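Local coordinates for putative methyltransferase protein (PDB 5BP9) that probably transfers methyl groups from S-adenosylmethionine, and binds the product S-adenosyl-L-homocysteine, at residues I246-L251 against Y273-T278; A99-T104 against F161-M166; S37-L42 against F153-A158. All blocks are in the same frame, centred on the assembly; numbering follows the deposited sequence.

Interaction 1 (I246-L251 against Y273-T278); sequences IDFQTL and YLARLT
Y273 and F248 carry the aromatic part of this contact. The CB of F248 stands over the centre of the Y273 ring, 4.0 Å from its centroid, which meets the geometry of a CH-pi contact. The F248 ring itself turns its edge toward the same tyrosine in an offset edge-to-face pair, with planes at 89° and centroids 5.8 Å apart. Because CG of F248 lies anti to the backbone N (chi1 179°), the ring runs on past the tyrosine and its CE1 reaches the methyl of A275.

Among the polar contacts, one hydrogen bond crosses between the segments: Y273 OH donates to I246 O over 2.7 Å, arriving from above the carbonyl plane, 45° out of it. The bond ties the strand to the chain just ahead of the helix. There D247 is the N-cap; its OD2 accepts from T250 N at 2.9 Å, and its OD1 takes the hydroxyl of T250 OG1 at 2.6 Å, so both carboxylate oxygens hold the first turn.

The apolar contacts centre on L251, whose CD2 branch lies 4.1 Å from Y273 CE2 and also packs against the CB of A275 and CD2 of L277.

The strand 272-279 sits in the seven-stranded mixed sheet between 195-202 and 260-267, antiparallel to both. Helix 248-257 packs on one face of it, where M264 of the edge strand touches both F248 and Y273, while L274 points to the other face and meets L93, T96 and A97 of helix 92-100.

Interaction 2 (A99-T104 against F161-M166); sequences AMATGT and FDTILM
T163 and D162 reach across to the 99-104 segment through their first torsions. In T163 (chi1 -49°) the hydroxyl lies beside its own backbone N and the CG2 methyl trans to that nitrogen, which sends OG1 to the carbonyl of T102 and CG2 to A101, 4.1 Å from the CB of A101. In D162 the carboxylate likewise folds back beside its own backbone N, where OD2 meets T104 N.

T163 OG1 donates to T102 O at 2.8 Å, in the carbonyl plane and on a lone pair. D162 OD2 accepts from T104 N at 2.9 Å through its anti lone pair, and the bond is nearly straight, at 172°. T104 O in turn takes two backbone donors: D162 N at 2.8 Å, bent to 133°, and T163 N at 3.2 Å, much straighter. D162 thus grips T104 with both main chain and side chain, and R192 forms a salt bridge to the same OD2. The T104 hydroxyl instead bonds to E125, while its CG2 lies 3.8 Å from F161 CD1. Water 1 donates to both M100 O and T163 OG1, at the end of the helix.

G103, with a positive phi, carries the chain round from helix 92-100 into strand 104-108. That strand runs parallel to 161-166 in the middle of the mixed sheet, so the bonds join the chain entering strand 104-108 to the chain around D162 and T163, as expected for the Rossmann-like core of S-adenosylmethionine-dependent methyltransferases.

Interaction 3 (S37-L42 against F153-A158); sequences SMNTSL and FDERFA
N39 and E155 form the hydrogen bond that crosses this contact: N39 ND2 donates to E155 OE2 at 3.1 Å. The amide comes from above the carboxylate plane, 55° out of it, and the two flat groups are turned 41° from each other. The E155 chain is bent at its second torsion, which brings its carboxylate back over N39. The main chains also come close, with CA atoms of T40 and D154 4.5 Å apart; N39 O approaches D154 N, but the angle is too poor for a hydrogen bond.

Next to this pair, the CG2 methyl of T40 rests against the D154 carboxylate, 3.6 Å from both CG and OD1 of D154. The T40 hydroxyl turns the other way and shares a hydrogen bond with S37 OG. Water 3 adds a bridge, donating to T40 O at 3.1 Å and to D154 OD2 at 2.7 Å.

What fixes D154 is R156. The guanidinium meets the carboxylate in a side-on salt bridge, NE to OD1 and NH2 to OD2, and each bond uses a syn lone pair; the NE bond is almost straight, at 174°. OD1 also accepts from R156 N, forming an Asx turn, and together these bonds restrict the rotation of the carboxylate. Beyond this shell, K186 of helix 180-190 donates to the carbonyls of D154 and F157, and L182 of that helix touches N39 and F153.

The loop after strand 147-149 runs through N151 and L152, which bind S-adenosyl-L-homocysteine, and F153 before the type I turn D154-F157. The side chain of F153 lies about 4 Å from bound S-adenosyl-L-homocysteine, and N151 bonds both F153 N and S41 O. The contact therefore brings the first modelled segment of the chain alongside a loop of the cofactor pocket.

Overall arrangement
Interactions 1 and 2 are buried and both reach the seven-stranded mixed sheet, while interaction 3 lies at the surface, joining two loops. Interaction 1 is mainly aromatic and aliphatic, as suits a helix packed on a sheet face; interaction 2 is mainly hydrogen bonds where the chain turns into neighbouring parallel strands; interaction 3 relies on charged groups and a bridging water. The first two touch where R276 meets M100, with centres 16 Å apart. Interactions 2 and 3 adjoin in sequence, since 153-158 leads almost directly into 161-166, and their segments alternate along the chain. Interaction 3 includes F153, beside the bound S-adenosyl-L-homocysteine.

Interaction 1 (I246-L251 against Y273-T278)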
loop_
_atom_site.group_PDB
_atom_site.type_symbol
_atom_site.label_atom_id
_atom_site.label_comp_id
_atom_site.label_asym_id
_atom_site.label_seq_id
_atom_site.Cartn_x
_atom_site.Cartn_y
_atom_site.Cartn_z
ATOM N N ILE A 246 9.280 6.870 -1.402
ATOM C CA ILE A 246 10.331 7.292 -0.489
ATOM C C ILE A 246 11.566 6.426 -0.717
ATOM O O ILE A 246 11.493 5.185 -0.780
ATOM C CB ILE A 246 9.835 7.272 0.977
ATOM C CG1 ILE A 246 10.852 7.916 1.924
ATOM C CG2 ILE A 246 9.484 5.852 1.432
ATOM C CD1 ILE A 246 10.309 8.166 3.309
ATOM N N ASP A 247 12.701 7.093 -0.883
ATOM C CA ASP A 247 13.992 6.374 -0.983
ATOM C C ASP A 247 14.412 5.818 0.368
ATOM O O ASP A 247 13.972 6.324 1.419
ATOM C CB ASP A 247 15.068 7.309 -1.572
ATOM C CG ASP A 247 15.486 8.379 -0.614
ATOM O OD1 ASP A 247 14.862 9.439 -0.597
ATOM O OD2 ASP A 247 16.410 8.139 0.188
ATOM N N PHE A 248 15.267 4.787 0.351
ATOM C CA PHE A 248 15.607 4.098 1.600
ATOM C C PHE A 248 16.276 5.017 2.641
ATOM O O PHE A 248 15.982 4.910 3.844
ATOM C CB PHE A 248 16.500 2.859 1.368
ATOM C CG PHE A 248 16.859 2.157 2.657
ATOM C CD1 PHE A 248 15.936 1.329 3.282
ATOM C CD2 PHE A 248 18.055 2.416 3.306
ATOM C CE1 PHE A 248 16.229 0.719 4.484
ATOM C CE2 PHE A 248 18.349 1.820 4.511
ATOM C CZ PHE A 248 17.440 0.976 5.104
ATOM N N GLN A 249 17.167 5.914 2.211
ATOM C CA GLN A 249 17.853 6.761 3.191
ATOM C C GLN A 249 16.873 7.713 3.866
ATOM O O GLN A 249 16.953 7.961 5.084
ATOM C CB GLN A 249 19.026 7.550 2.604
ATOM C CG GLN A 249 20.193 6.676 2.189
ATOM C CD GLN A 249 19.881 5.861 0.949
ATOM O OE1 GLN A 249 19.373 6.397 -0.033
ATOM N NE2 GLN A 249 20.131 4.562 0.999
ATOM N N THR A 250 15.934 8.254 3.073
ATOM C CA THR A 250 14.923 9.130 3.655
ATOM C C THR A 250 14.041 8.331 4.642
ATOM O O THR A 250 13.730 8.805 5.734
ATOM C CB THR A 250 14.103 9.853 2.560
ATOM O OG1 THR A 250 14.997 10.617 1.746
ATOM C CG2 THR A 250 13.052 10.812 3.172
ATOM N N LEU A 251 13.652 7.124 4.244
ATOM C CA LEU A 251 12.843 6.265 5.109
ATOM C C LEU A 251 13.570 5.965 6.421
ATOM O O LEU A 251 12.985 6.073 7.502
ATOM C CB LEU A 251 12.470 4.970 4.405
ATOM C CG LEU A 251 11.702 3.931 5.219
ATOM C CD1 LEU A 251 10.324 4.452 5.608
ATOM C CD2 LEU A 251 11.530 2.666 4.422
ATOM N N TYR A 273 12.875 -1.159 -3.666
ATOM C CA TYR A 273 13.433 -1.917 -2.565
ATOM C C TYR A 273 12.363 -2.363 -1.585
ATOM O O TYR A 273 11.260 -1.780 -1.543
ATOM C CB TYR A 273 14.503 -1.110 -1.829
ATOM C CG TYR A 273 13.921 0.061 -1.085
ATOM C CD1 TYR A 273 13.736 1.257 -1.724
ATOM C CD2 TYR A 273 13.524 -0.060 0.243
ATOM C CE1 TYR A 273 13.143 2.341 -1.104
ATOM C CE2 TYR A 273 12.932 1.018 0.907
ATOM C CZ TYR A 273 12.754 2.214 0.237
ATOM O OH TYR A 273 12.155 3.234 0.903
ATOM N N LEU A 274 12.725 -3.388 -0.811
ATOM C CA LEU A 274 11.927 -3.879 0.308
ATOM C C LEU A 274 12.694 -3.589 1.566
ATOM O O LEU A 274 13.881 -3.948 1.660
ATOM C CB LEU A 274 11.638 -5.364 0.176
ATOM C CG LEU A 274 10.833 -6.022 1.319
ATOM C CD1 LEU A 274 9.385 -5.545 1.342
ATOM C CD2 LEU A 274 10.927 -7.533 1.250
ATOM N N ALA A 275 12.024 -2.928 2.524
ATOM C CA ALA A 275 12.603 -2.627 3.819
ATOM C C ALA A 275 11.811 -3.278 4.943
ATOM O O ALA A 275 10.616 -3.567 4.806
ATOM C CB ALA A 275 12.650 -1.124 4.053
ATOM N N ARG A 276 12.505 -3.495 6.055
ATOM C CA ARG A 276 11.904 -3.983 7.307
ATOM C C ARG A 276 12.070 -2.912 8.360
ATOM O O ARG A 276 13.186 -2.430 8.588
ATOM C CB ARG A 276 12.592 -5.282 7.779
ATOM C CG ARG A 276 11.999 -5.841 9.066
ATOM C CD ARG A 276 12.382 -7.300 9.288
ATOM N NE ARG A 276 13.829 -7.471 9.358
ATOM C CZ ARG A 276 14.474 -8.621 9.165
ATOM N NH1 ARG A 276 15.813 -8.656 9.257
ATOM N NH2 ARG A 276 13.800 -9.729 8.877
ATOM N N LEU A 277 10.960 -2.531 8.983
ATOM C CA LEU A 277 10.938 -1.531 10.041
ATOM C C LEU A 277 10.545 -2.229 11.357
ATOM O O LEU A 277 9.601 -3.009 11.409
ATOM C CB LEU A 277 9.942 -0.402 9.719
ATOM C CG LEU A 277 10.089 0.256 8.332
ATOM C CD1 LEU A 277 8.873 1.116 7.963
ATOM C CD2 LEU A 277 11.340 1.097 8.246
ATOM N N THR A 278 11.266 -1.904 12.408
ATOM C CA THR A 278 11.024 -2.454 13.745
ATOM C C THR A 278 11.164 -1.353 14.775
ATOM O O THR A 278 11.872 -0.354 14.535
ATOM C CB THR A 278 12.062 -3.560 14.078
ATOM O OG1 THR A 278 13.382 -3.042 13.867
ATOM C CG2 THR A 278 11.870 -4.782 13.242
#

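Interaction 2 (A99-T104 against F161-M166)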
loop_
_atom_site.group_PDB
_atom_site.type_symbol
_atom_site.label_atom_id
_atom_site.label_comp_id
_atom_site.label_asym_id
_atom_site.label_seq_id
_atom_site.Cartn_x
_atom_site.Cartn_y
_atom_site.Cartn_z
ATOM N N ALA A 99 6.789 -14.424 1.806
ATOM C CA ALA A 99 7.518 -15.565 2.354
ATOM C C ALA A 99 8.068 -15.316 3.762
ATOM O O ALA A 99 8.181 -16.262 4.572
ATOM C CB ALA A 99 8.624 -15.961 1.390
HETATM N N MSE A 100 8.385 -14.052 4.055
HETATM C CA MSE A 100 8.932 -13.631 5.345
HETATM C C MSE A 100 7.879 -13.355 6.398
HETATM O O MSE A 100 8.200 -13.285 7.573
HETATM C CB MSE A 100 9.709 -12.309 5.190
HETATM C CG MSE A 100 11.031 -12.539 4.528
HETATM SE SE MSE A 100 11.685 -10.737 4.107
HETATM C CE MSE A 100 12.103 -10.269 5.949
ATOM N N ALA A 101 6.624 -13.190 5.976
ATOM C CA ALA A 101 5.553 -12.803 6.852
ATOM C C ALA A 101 5.195 -13.949 7.778
ATOM O O ALA A 101 4.936 -15.065 7.319
ATOM C CB ALA A 101 4.340 -12.384 6.048
ATOM N N THR A 102 5.148 -13.650 9.078
ATOM C CA THR A 102 4.835 -14.658 10.079
ATOM C C THR A 102 3.839 -14.159 11.100
ATOM O O THR A 102 3.589 -12.959 11.242
ATOM C CB THR A 102 6.100 -15.176 10.823
ATOM O OG1 THR A 102 6.685 -14.158 11.649
ATOM C CG2 THR A 102 7.129 -15.672 9.839
ATOM N N GLY A 103 3.283 -15.110 11.841
ATOM C CA GLY A 103 2.364 -14.783 12.934
ATOM C C GLY A 103 1.063 -14.180 12.420
ATOM O O GLY A 103 0.587 -14.489 11.326
ATOM N N THR A 104 0.511 -13.279 13.214
ATOM C CA THR A 104 -0.715 -12.612 12.836
ATOM C C THR A 104 -0.337 -11.430 11.952
ATOM O O THR A 104 0.437 -10.565 12.351
ATOM C CB THR A 104 -1.498 -12.156 14.057
ATOM O OG1 THR A 104 -1.777 -13.300 14.895
ATOM C CG2 THR A 104 -2.820 -11.523 13.635
ATOM N N PHE A 161 -0.399 -7.108 15.720
ATOM C CA PHE A 161 0.132 -7.924 14.655
ATOM C C PHE A 161 1.604 -8.211 14.844
ATOM O O PHE A 161 2.358 -7.376 15.322
ATOM C CB PHE A 161 -0.087 -7.217 13.311
ATOM C CG PHE A 161 -1.548 -6.952 13.027
ATOM C CD1 PHE A 161 -2.337 -7.953 12.522
ATOM C CD2 PHE A 161 -2.141 -5.739 13.366
ATOM C CE1 PHE A 161 -3.682 -7.776 12.323
ATOM C CE2 PHE A 161 -3.502 -5.538 13.147
ATOM C CZ PHE A 161 -4.267 -6.571 12.623
ATOM N N ASP A 162 1.997 -9.408 14.409
ATOM C CA ASP A 162 3.409 -9.771 14.301
ATOM C C ASP A 162 4.069 -9.239 13.036
ATOM O O ASP A 162 5.257 -8.920 13.055
ATOM C CB ASP A 162 3.571 -11.276 14.368
ATOM C CG ASP A 162 3.018 -11.850 15.672
ATOM O OD1 ASP A 162 3.627 -11.559 16.741
ATOM O OD2 ASP A 162 1.979 -12.555 15.617
ATOM N N THR A 163 3.302 -9.158 11.952
ATOM C CA THR A 163 3.813 -8.625 10.671
ATOM C C THR A 163 2.760 -7.689 10.086
ATOM O O THR A 163 1.578 -8.043 10.022
ATOM C CB THR A 163 4.116 -9.729 9.642
ATOM O OG1 THR A 163 4.911 -10.756 10.238
ATOM C CG2 THR A 163 4.904 -9.177 8.465
ATOM N N ILE A 164 3.204 -6.502 9.698
ATOM C CA ILE A 164 2.366 -5.535 8.982
ATOM C C ILE A 164 2.933 -5.381 7.570
ATOM O O ILE A 164 4.096 -5.015 7.404
ATOM C CB ILE A 164 2.299 -4.194 9.716
ATOM C CG1 ILE A 164 1.681 -4.416 11.131
ATOM C CG2 ILE A 164 1.485 -3.191 8.888
ATOM C CD1 ILE A 164 1.577 -3.166 11.986
ATOM N N LEU A 165 2.109 -5.703 6.566
ATOM C CA LEU A 165 2.527 -5.674 5.159
ATOM C C LEU A 165 2.003 -4.429 4.475
ATOM O O LEU A 165 0.805 -4.192 4.457
ATOM C CB LEU A 165 2.001 -6.892 4.394
ATOM C CG LEU A 165 2.491 -8.261 4.818
ATOM C CD1 LEU A 165 1.801 -9.328 3.986
ATOM C CD2 LEU A 165 3.999 -8.344 4.653
HETATM N N MSE A 166 2.933 -3.638 3.926
HETATM C CA MSE A 166 2.584 -2.467 3.122
HETATM C C MSE A 166 3.292 -2.604 1.813
HETATM O O MSE A 166 4.467 -2.218 1.657
HETATM C CB MSE A 166 2.987 -1.265 3.911
HETATM C CG MSE A 166 2.108 -1.204 5.150
HETATM SE SE MSE A 166 2.585 0.315 6.275
HETATM C CE MSE A 166 1.529 1.646 5.256
HETATM O O HOH W 1 8.060 -10.941 9.299
HETATM O O HOH W 2 7.379 -10.833 12.183
#

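Interaction 3 (S37-L42 against F153-A158)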
loop_
_atom_site.group_PDB
_atom_site.type_symbol
_atom_site.label_atom_id
_atom_site.label_comp_id
_atom_site.label_asym_id
_atom_site.label_seq_id
_atom_site.Cartn_x
_atom_site.Cartn_y
_atom_site.Cartn_z
ATOM N N SER A 37 -13.337 12.854 9.784
ATOM C CA SER A 37 -11.898 13.274 9.925
ATOM C C SER A 37 -11.016 12.628 8.854
ATOM O O SER A 37 -11.390 11.594 8.274
ATOM C CB SER A 37 -11.368 12.983 11.349
ATOM O OG SER A 37 -11.309 11.597 11.643
HETATM N N MSE A 38 -9.863 13.246 8.574
HETATM C CA MSE A 38 -8.894 12.654 7.623
HETATM C C MSE A 38 -8.528 11.248 8.046
HETATM O O MSE A 38 -8.430 10.374 7.191
HETATM C CB MSE A 38 -7.606 13.456 7.377
HETATM C CG MSE A 38 -6.826 13.767 8.644
ATOM N N ASN A 39 -8.347 11.000 9.354
ATOM C CA ASN A 39 -7.873 9.667 9.806
ATOM C C ASN A 39 -8.894 8.542 9.696
ATOM O O ASN A 39 -8.503 7.385 9.722
ATOM C CB ASN A 39 -7.344 9.711 11.253
ATOM C CG ASN A 39 -6.028 10.460 11.385
ATOM O OD1 ASN A 39 -5.391 10.852 10.406
ATOM N ND2 ASN A 39 -5.622 10.669 12.618
ATOM N N THR A 40 -10.188 8.876 9.631
ATOM C CA THR A 40 -11.249 7.861 9.574
ATOM C C THR A 40 -11.888 7.735 8.206
ATOM O O THR A 40 -12.685 6.807 8.011
ATOM C CB THR A 40 -12.374 8.139 10.596
ATOM O OG1 THR A 40 -13.014 9.382 10.297
ATOM C CG2 THR A 40 -11.814 8.210 11.972
ATOM N N SER A 41 -11.516 8.628 7.270
ATOM C CA SER A 41 -12.195 8.722 5.977
ATOM C C SER A 41 -12.153 7.411 5.161
ATOM O O SER A 41 -11.119 6.730 5.063
ATOM C CB SER A 41 -11.626 9.875 5.145
ATOM O OG SER A 41 -10.222 9.739 4.988
ATOM N N LEU A 42 -13.311 7.080 4.594
ATOM C CA LEU A 42 -13.497 5.951 3.698
ATOM C C LEU A 42 -13.923 6.482 2.333
ATOM O O LEU A 42 -14.387 7.647 2.217
ATOM C CB LEU A 42 -14.578 5.022 4.257
ATOM C CG LEU A 42 -14.313 4.428 5.648
ATOM C CD1 LEU A 42 -15.496 3.607 6.104
ATOM C CD2 LEU A 42 -13.038 3.589 5.618
ATOM N N PHE A 153 -5.389 4.634 9.658
ATOM C CA PHE A 153 -5.158 5.700 10.621
ATOM C C PHE A 153 -6.322 5.959 11.589
ATOM O O PHE A 153 -6.191 6.784 12.510
ATOM C CB PHE A 153 -4.767 6.977 9.894
ATOM C CG PHE A 153 -3.514 6.833 9.098
ATOM C CD1 PHE A 153 -2.293 6.657 9.744
ATOM C CD2 PHE A 153 -3.547 6.827 7.720
ATOM C CE1 PHE A 153 -1.141 6.491 9.011
ATOM C CE2 PHE A 153 -2.392 6.672 6.988
ATOM C CZ PHE A 153 -1.188 6.517 7.626
ATOM N N ASP A 154 -7.418 5.233 11.415
ATOM C CA ASP A 154 -8.621 5.417 12.243
ATOM C C ASP A 154 -8.233 5.177 13.700
ATOM O O ASP A 154 -7.682 4.131 14.023
ATOM C CB ASP A 154 -9.706 4.427 11.764
ATOM C CG ASP A 154 -11.064 4.662 12.370
ATOM O OD1 ASP A 154 -11.164 5.083 13.534
ATOM O OD2 ASP A 154 -12.061 4.378 11.673
ATOM N N GLU A 155 -8.525 6.152 14.576
ATOM C CA GLU A 155 -8.217 6.021 15.999
ATOM C C GLU A 155 -8.925 4.830 16.626
ATOM O O GLU A 155 -8.477 4.322 17.653
ATOM C CB GLU A 155 -8.593 7.299 16.757
ATOM C CG GLU A 155 -7.755 8.505 16.378
ATOM C CD GLU A 155 -8.271 9.308 15.194
ATOM O OE1 GLU A 155 -9.280 8.889 14.517
ATOM O OE2 GLU A 155 -7.649 10.380 14.956
ATOM N N ARG A 156 -10.065 4.422 16.045
ATOM C CA ARG A 156 -10.832 3.280 16.549
ATOM C C ARG A 156 -10.322 1.917 16.073
ATOM O O ARG A 156 -10.778 0.904 16.569
ATOM C CB ARG A 156 -12.318 3.406 16.167
ATOM C CG ARG A 156 -13.008 4.705 16.586
ATOM C CD ARG A 156 -14.303 4.908 15.801
ATOM N NE ARG A 156 -14.077 5.006 14.351
ATOM C CZ ARG A 156 -15.032 5.005 13.420
ATOM N NH1 ARG A 156 -16.317 4.919 13.763
ATOM N NH2 ARG A 156 -14.705 5.093 12.129
ATOM N N PHE A 157 -9.413 1.879 15.095
ATOM C CA PHE A 157 -8.858 0.617 14.589
ATOM C C PHE A 157 -7.776 0.165 15.561
ATOM O O PHE A 157 -6.706 0.797 15.676
ATOM C CB PHE A 157 -8.276 0.798 13.170
ATOM C CG PHE A 157 -7.546 -0.410 12.636
ATOM C CD1 PHE A 157 -8.125 -1.683 12.677
ATOM C CD2 PHE A 157 -6.293 -0.276 12.039
ATOM C CE1 PHE A 157 -7.459 -2.793 12.186
ATOM C CE2 PHE A 157 -5.622 -1.388 11.553
ATOM C CZ PHE A 157 -6.209 -2.648 11.622
ATOM N N ALA A 158 -8.056 -0.925 16.261
ATOM C CA ALA A 158 -7.191 -1.400 17.338
ATOM C C ALA A 158 -7.156 -2.901 17.250
ATOM O O ALA A 158 -8.202 -3.556 17.321
ATOM C CB ALA A 158 -7.732 -0.960 18.697
HETATM O O HOH W 3 -12.057 3.945 9.003
#